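Local coordinates for protein imine reductase (Bacillus cereus, PDB 4D3D) that catalyses the NADPH-dependent, S-selective reduction of the cyclic imine 2-methylpyrroline, at residues Y150-G155 with Q188-I193; A204-N209 with A269-A274. One frame throughout, in Å; residues are numbered along the deposited sequence.

Interaction 1: Y150-G155 with Q188-I193; sequences YTYYSG and QIQMDI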
loop_
_atom_site.group_PDB
_atom_site.type_symbol
_atom_site.label_atom_id
_atom_site.label_comp_id
_atom_site.label_asym_id
_atom_site.label_seq_id
_atom_site.Cartn_x
_atom_site.Cartn_y
_atom_site.Cartn_z
ATOM N N TYR B 150 17.690 12.904 -0.876
ATOM C CA TYR B 150 18.559 11.736 -1.109
ATOM C C TYR B 150 18.499 11.287 -2.572
ATOM O O TYR B 150 17.459 11.376 -3.246
ATOM C CB TYR B 150 18.197 10.561 -0.171
ATOM C CG TYR B 150 18.788 10.717 1.213
ATOM C CD1 TYR B 150 18.170 11.548 2.147
ATOM C CD2 TYR B 150 19.982 10.063 1.569
ATOM C CE1 TYR B 150 18.721 11.737 3.404
ATOM C CE2 TYR B 150 20.541 10.235 2.838
ATOM C CZ TYR B 150 19.891 11.069 3.741
ATOM O OH TYR B 150 20.427 11.267 4.976
ATOM N N THR B 151 19.621 10.783 -3.052
ATOM C CA THR B 151 19.700 10.057 -4.346
ATOM C C THR B 151 20.316 8.682 -4.121
ATOM O O THR B 151 21.320 8.511 -3.365
ATOM C CB THR B 151 20.601 10.866 -5.270
ATOM O OG1 THR B 151 20.002 12.159 -5.502
ATOM C CG2 THR B 151 20.856 10.174 -6.595
ATOM N N TYR B 152 19.715 7.637 -4.674
ATOM C CA TYR B 152 20.304 6.298 -4.637
ATOM C C TYR B 152 21.451 6.215 -5.639
ATOM O O TYR B 152 21.300 6.667 -6.744
ATOM C CB TYR B 152 19.291 5.244 -5.100
ATOM C CG TYR B 152 18.058 5.070 -4.234
ATOM C CD1 TYR B 152 18.187 4.679 -2.931
ATOM C CD2 TYR B 152 16.796 5.256 -4.734
ATOM C CE1 TYR B 152 17.073 4.500 -2.117
ATOM C CE2 TYR B 152 15.669 5.077 -3.910
ATOM C CZ TYR B 152 15.839 4.749 -2.591
ATOM O OH TYR B 152 14.759 4.533 -1.694
ATOM N N TYR B 153 22.569 5.627 -5.257
ATOM C CA TYR B 153 23.661 5.415 -6.160
ATOM C C TYR B 153 24.151 4.019 -6.154
ATOM O O TYR B 153 24.101 3.278 -5.161
ATOM C CB TYR B 153 24.829 6.343 -5.759
ATOM C CG TYR B 153 24.652 7.792 -6.112
ATOM C CD1 TYR B 153 24.619 8.196 -7.422
ATOM C CD2 TYR B 153 24.402 8.745 -5.112
ATOM C CE1 TYR B 153 24.456 9.527 -7.757
ATOM C CE2 TYR B 153 24.221 10.093 -5.430
ATOM C CZ TYR B 153 24.240 10.488 -6.744
ATOM O OH TYR B 153 24.069 11.793 -7.157
ATOM N N SER B 154 24.552 3.515 -7.331
ATOM C CA SER B 154 25.155 2.190 -7.406
ATOM C C SER B 154 26.151 2.080 -8.558
ATOM O O SER B 154 26.135 2.917 -9.485
ATOM C CB SER B 154 24.142 1.042 -7.517
ATOM O OG SER B 154 23.382 1.100 -8.701
ATOM N N GLY B 155 26.983 1.060 -8.505
ATOM C CA GLY B 155 28.120 0.957 -9.446
ATOM C C GLY B 155 29.410 0.714 -8.630
ATOM O O GLY B 155 29.389 0.384 -7.449
ATOM N N GLN B 188 12.396 1.791 -8.211
ATOM C CA GLN B 188 11.219 1.254 -8.866
ATOM C C GLN B 188 10.365 0.397 -7.927
ATOM O O GLN B 188 9.127 0.466 -8.012
ATOM C CB GLN B 188 11.571 0.410 -10.088
ATOM C CG GLN B 188 12.263 1.158 -11.226
ATOM C CD GLN B 188 11.530 2.387 -11.730
ATOM O OE1 GLN B 188 10.349 2.548 -11.495
ATOM N NE2 GLN B 188 12.271 3.294 -12.453
ATOM N N ILE B 189 11.004 -0.388 -7.075
ATOM C CA ILE B 189 10.175 -1.263 -6.143
ATOM C C ILE B 189 9.459 -0.354 -5.082
ATOM O O ILE B 189 8.339 -0.679 -4.673
ATOM C CB ILE B 189 10.997 -2.401 -5.504
ATOM C CG1 ILE B 189 12.065 -1.906 -4.575
ATOM C CG2 ILE B 189 11.505 -3.322 -6.615
ATOM C CD1 ILE B 189 12.859 -3.078 -3.941
ATOM N N GLN B 190 10.044 0.770 -4.685
ATOM C CA GLN B 190 9.325 1.709 -3.804
ATOM C C GLN B 190 8.140 2.358 -4.555
ATOM O O GLN B 190 7.024 2.572 -3.985
ATOM C CB GLN B 190 10.272 2.769 -3.232
ATOM C CG GLN B 190 11.166 2.303 -2.086
ATOM C CD GLN B 190 11.885 3.500 -1.461
ATOM O OE1 GLN B 190 11.795 3.788 -0.236
ATOM N NE2 GLN B 190 12.444 4.301 -2.332
ATOM N N MET B 191 8.302 2.642 -5.858
ATOM C CA MET B 191 7.201 3.161 -6.626
ATOM C C MET B 191 6.082 2.173 -6.876
ATOM O O MET B 191 4.925 2.595 -6.977
ATOM C CB MET B 191 7.659 3.836 -7.978
ATOM C CG MET B 191 8.560 5.037 -7.776
ATOM S SD MET B 191 7.996 6.279 -6.597
ATOM C CE MET B 191 6.581 6.838 -7.456
ATOM N N ASP B 192 6.392 0.880 -6.990
ATOM C CA ASP B 192 5.399 -0.181 -7.098
ATOM C C ASP B 192 4.433 -0.056 -5.842
ATOM O O ASP B 192 3.188 -0.043 -6.001
ATOM C CB ASP B 192 6.173 -1.528 -7.150
ATOM C CG ASP B 192 5.327 -2.730 -7.501
ATOM O OD1 ASP B 192 4.181 -2.582 -7.955
ATOM O OD2 ASP B 192 5.932 -3.836 -7.288
ATOM N N ILE B 193 5.019 0.062 -4.667
ATOM C CA ILE B 193 4.201 0.275 -3.417
ATOM C C ILE B 193 3.450 1.626 -3.454
ATOM O O ILE B 193 2.240 1.644 -3.241
ATOM C CB ILE B 193 5.078 0.168 -2.195
ATOM C CG1 ILE B 193 5.611 -1.248 -2.025
ATOM C CG2 ILE B 193 4.281 0.542 -0.976
ATOM C CD1 ILE B 193 6.623 -1.422 -0.885
#
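Y152 and Q190 alone carry this contact, joining the sheet of the Rossmann-type N-terminal domain to the long helix 182-210. The phenol of Y152 reaches out from strand 149-155 and the amide of Q190 comes to meet it from the helix. Their backbones stay well apart, with the CA atoms of Y152 and Q188 11.2 Å from each other. The side-chain amide meets the hydroxyl end of the ring at its edge, near the ring plane. Amide and ring planes lie 65° apart. Q190 spans the gap because its chain is extended beyond CG (chi2 -171°).

Around the pair, the Y152 side chain touches A183 and Y187 of helix 182-210, D174 of strand 171-175, and Q138 and R176 in loops. In the sheet, Y152 is hydrogen-bonded through its backbone to G136 of strand 131-137. Y221 of the second subunit packs on Q190, so the contact lies close to the dimer interface. Both residues are buried. A bound P4C molecule is about 8 Å from the side chain of Q190, and M191 touches P4C. At the meeting point itself, the Q190 amide carbon CD lies 3.1 Å from Y152 OH.

Interaction 2: A204-N209 with A269-A274; sequences ALAIAN and AGIDIA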
loop_
_atom_site.group_PDB
_atom_site.type_symbol
_atom_site.label_atom_id
_atom_site.label_comp_id
_atom_site.label_asym_id
_atom_site.label_seq_id
_atom_site.Cartn_x
_atom_site.Cartn_y
_atom_site.Cartn_z
ATOM N N ALA B 204 -10.780 3.047 -1.973
ATOM C CA ALA B 204 -11.447 3.014 -0.641
ATOM C C ALA B 204 -12.247 4.326 -0.419
ATOM O O ALA B 204 -13.438 4.287 0.032
ATOM C CB ALA B 204 -10.447 2.807 0.458
ATOM N N LEU B 205 -11.648 5.469 -0.726
ATOM C CA LEU B 205 -12.341 6.761 -0.618
ATOM C C LEU B 205 -13.578 6.809 -1.518
ATOM O O LEU B 205 -14.667 7.315 -1.097
ATOM C CB LEU B 205 -11.395 7.912 -0.876
ATOM C CG LEU B 205 -12.016 9.299 -0.830
ATOM C CD1 LEU B 205 -12.596 9.573 0.567
ATOM C CD2 LEU B 205 -10.938 10.279 -1.188
ATOM N N ALA B 206 -13.524 6.271 -2.750
ATOM C CA ALA B 206 -14.696 6.271 -3.579
ATOM C C ALA B 206 -15.890 5.496 -2.971
ATOM O O ALA B 206 -17.095 5.871 -3.113
ATOM C CB ALA B 206 -14.381 5.688 -4.941
ATOM N N ILE B 207 -15.568 4.330 -2.350
ATOM C CA ILE B 207 -16.568 3.533 -1.600
ATOM C C ILE B 207 -17.128 4.396 -0.470
ATOM O O ILE B 207 -18.373 4.394 -0.302
ATOM C CB ILE B 207 -15.967 2.230 -1.075
ATOM C CG1 ILE B 207 -15.531 1.325 -2.215
ATOM C CG2 ILE B 207 -17.009 1.457 -0.198
ATOM C CD1 ILE B 207 -14.744 0.104 -1.775
ATOM N N ALA B 208 -16.292 5.069 0.276
ATOM C CA ALA B 208 -16.714 5.854 1.454
ATOM C C ALA B 208 -17.650 6.981 0.949
ATOM O O ALA B 208 -18.713 7.188 1.465
ATOM C CB ALA B 208 -15.546 6.470 2.087
ATOM N N ASN B 209 -17.222 7.654 -0.099
ATOM C CA ASN B 209 -18.090 8.698 -0.727
ATOM C C ASN B 209 -19.455 8.154 -1.137
ATOM O O ASN B 209 -20.472 8.835 -0.916
ATOM C CB ASN B 209 -17.419 9.397 -1.958
ATOM C CG ASN B 209 -16.167 10.218 -1.669
ATOM O OD1 ASN B 209 -15.453 10.563 -2.648
ATOM N ND2 ASN B 209 -15.849 10.544 -0.453
ATOM N N ALA B 269 -21.504 -0.638 -3.913
ATOM C CA ALA B 269 -21.304 0.792 -3.923
ATOM C C ALA B 269 -21.245 1.411 -5.340
ATOM O O ALA B 269 -21.139 2.601 -5.444
ATOM C CB ALA B 269 -20.099 1.217 -3.096
ATOM N N GLY B 270 -21.351 0.555 -6.336
ATOM C CA GLY B 270 -21.200 0.900 -7.749
ATOM C C GLY B 270 -19.839 1.389 -8.139
ATOM O O GLY B 270 -19.683 2.144 -9.100
ATOM N N ILE B 271 -18.825 1.002 -7.397
ATOM C CA ILE B 271 -17.408 1.481 -7.671
ATOM C C ILE B 271 -16.720 0.469 -8.600
ATOM O O ILE B 271 -17.017 -0.716 -8.613
ATOM C CB ILE B 271 -16.712 1.661 -6.305
ATOM C CG1 ILE B 271 -17.408 2.761 -5.458
ATOM C CG2 ILE B 271 -15.187 1.938 -6.420
ATOM C CD1 ILE B 271 -17.704 4.040 -6.220
ATOM N N ASP B 272 -15.770 0.969 -9.407
ATOM C CA ASP B 272 -15.023 0.099 -10.343
ATOM C C ASP B 272 -14.344 -1.034 -9.599
ATOM O O ASP B 272 -13.666 -0.830 -8.616
ATOM C CB ASP B 272 -13.944 0.916 -11.076
ATOM C CG ASP B 272 -13.297 0.141 -12.254
ATOM O OD1 ASP B 272 -13.955 -0.040 -13.291
ATOM O OD2 ASP B 272 -12.122 -0.190 -12.123
ATOM N N ILE B 273 -14.530 -2.217 -10.139
ATOM C CA ILE B 273 -14.101 -3.475 -9.534
ATOM C C ILE B 273 -12.654 -3.903 -9.891
ATOM O O ILE B 273 -12.126 -4.799 -9.292
ATOM C CB ILE B 273 -15.064 -4.602 -10.007
ATOM C CG1 ILE B 273 -15.107 -5.653 -8.989
ATOM C CG2 ILE B 273 -14.758 -5.194 -11.375
ATOM C CD1 ILE B 273 -15.978 -5.125 -7.878
ATOM N N ALA B 274 -12.022 -3.301 -10.915
ATOM C CA ALA B 274 -10.795 -3.889 -11.446
ATOM C C ALA B 274 -9.704 -4.088 -10.432
ATOM O O ALA B 274 -9.065 -5.174 -10.452
ATOM C CB ALA B 274 -10.237 -3.007 -12.574
#
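I271 packs against A206 and I207 through apolar contacts. Its CD1 methyl lies 3.9 Å from A206 CB, and its CG2 branch also approaches that methyl. The CG1 atoms of I271 and I207 are 4.0 Å apart, and the two side chains meet at a slant. I271 CG1 sits beside its own backbone N (chi1 -63°) and carries CD1 on to the helix backbone, 3.7 Å from A206 O. A third apolar pair is I207 CG2 with A269 CB, 4.2 Å apart. T266 of helix 252-268 touches both isoleucines.

In the fold, this is where the connection between helices 252-268 and 274-288 lies against helix 182-210 in the all-helical C-terminal domain. Helix 252-268 ends in a Schellman motif, with G270 at positive phi (64°). The chain then runs on without regular structure past I271.

No hydrogen bond joins the two segments; the polar contacts lie within 269-274 or go from it and from N209 to residues around them. D272 OD2 accepts a weak capping bond from A274 N (3.3 Å) at the start of the next helix. D272 O accepts from H203 NE2, a further tie to helix 182-210. The second subunit takes part as well: D272 OD1 forms a salt bridge with its R285, and N209 OD1 accepts from its K304 NZ.

In the fold
Interactions 1 and 2 both use helix 182-210, but at separate places along it. Their centres are 31 Å apart, and their nearest atoms about 13 Å. They follow in series along the chain. Interaction 1 joins strand 149-155 of the N-terminal sheet to the earlier part of the helix, near the centre of the chain. Interaction 2 packs the later part against the connection before helix 274-288, wholly within the C-terminal helical domain. The helix thus links the two domains. Its two segments meet across the dimer: D192 bonds to H203 of the second subunit, and 204-209 packs on I189 and D192 of that subunit. This arrangement fits the intertwined dimers of imine reductases.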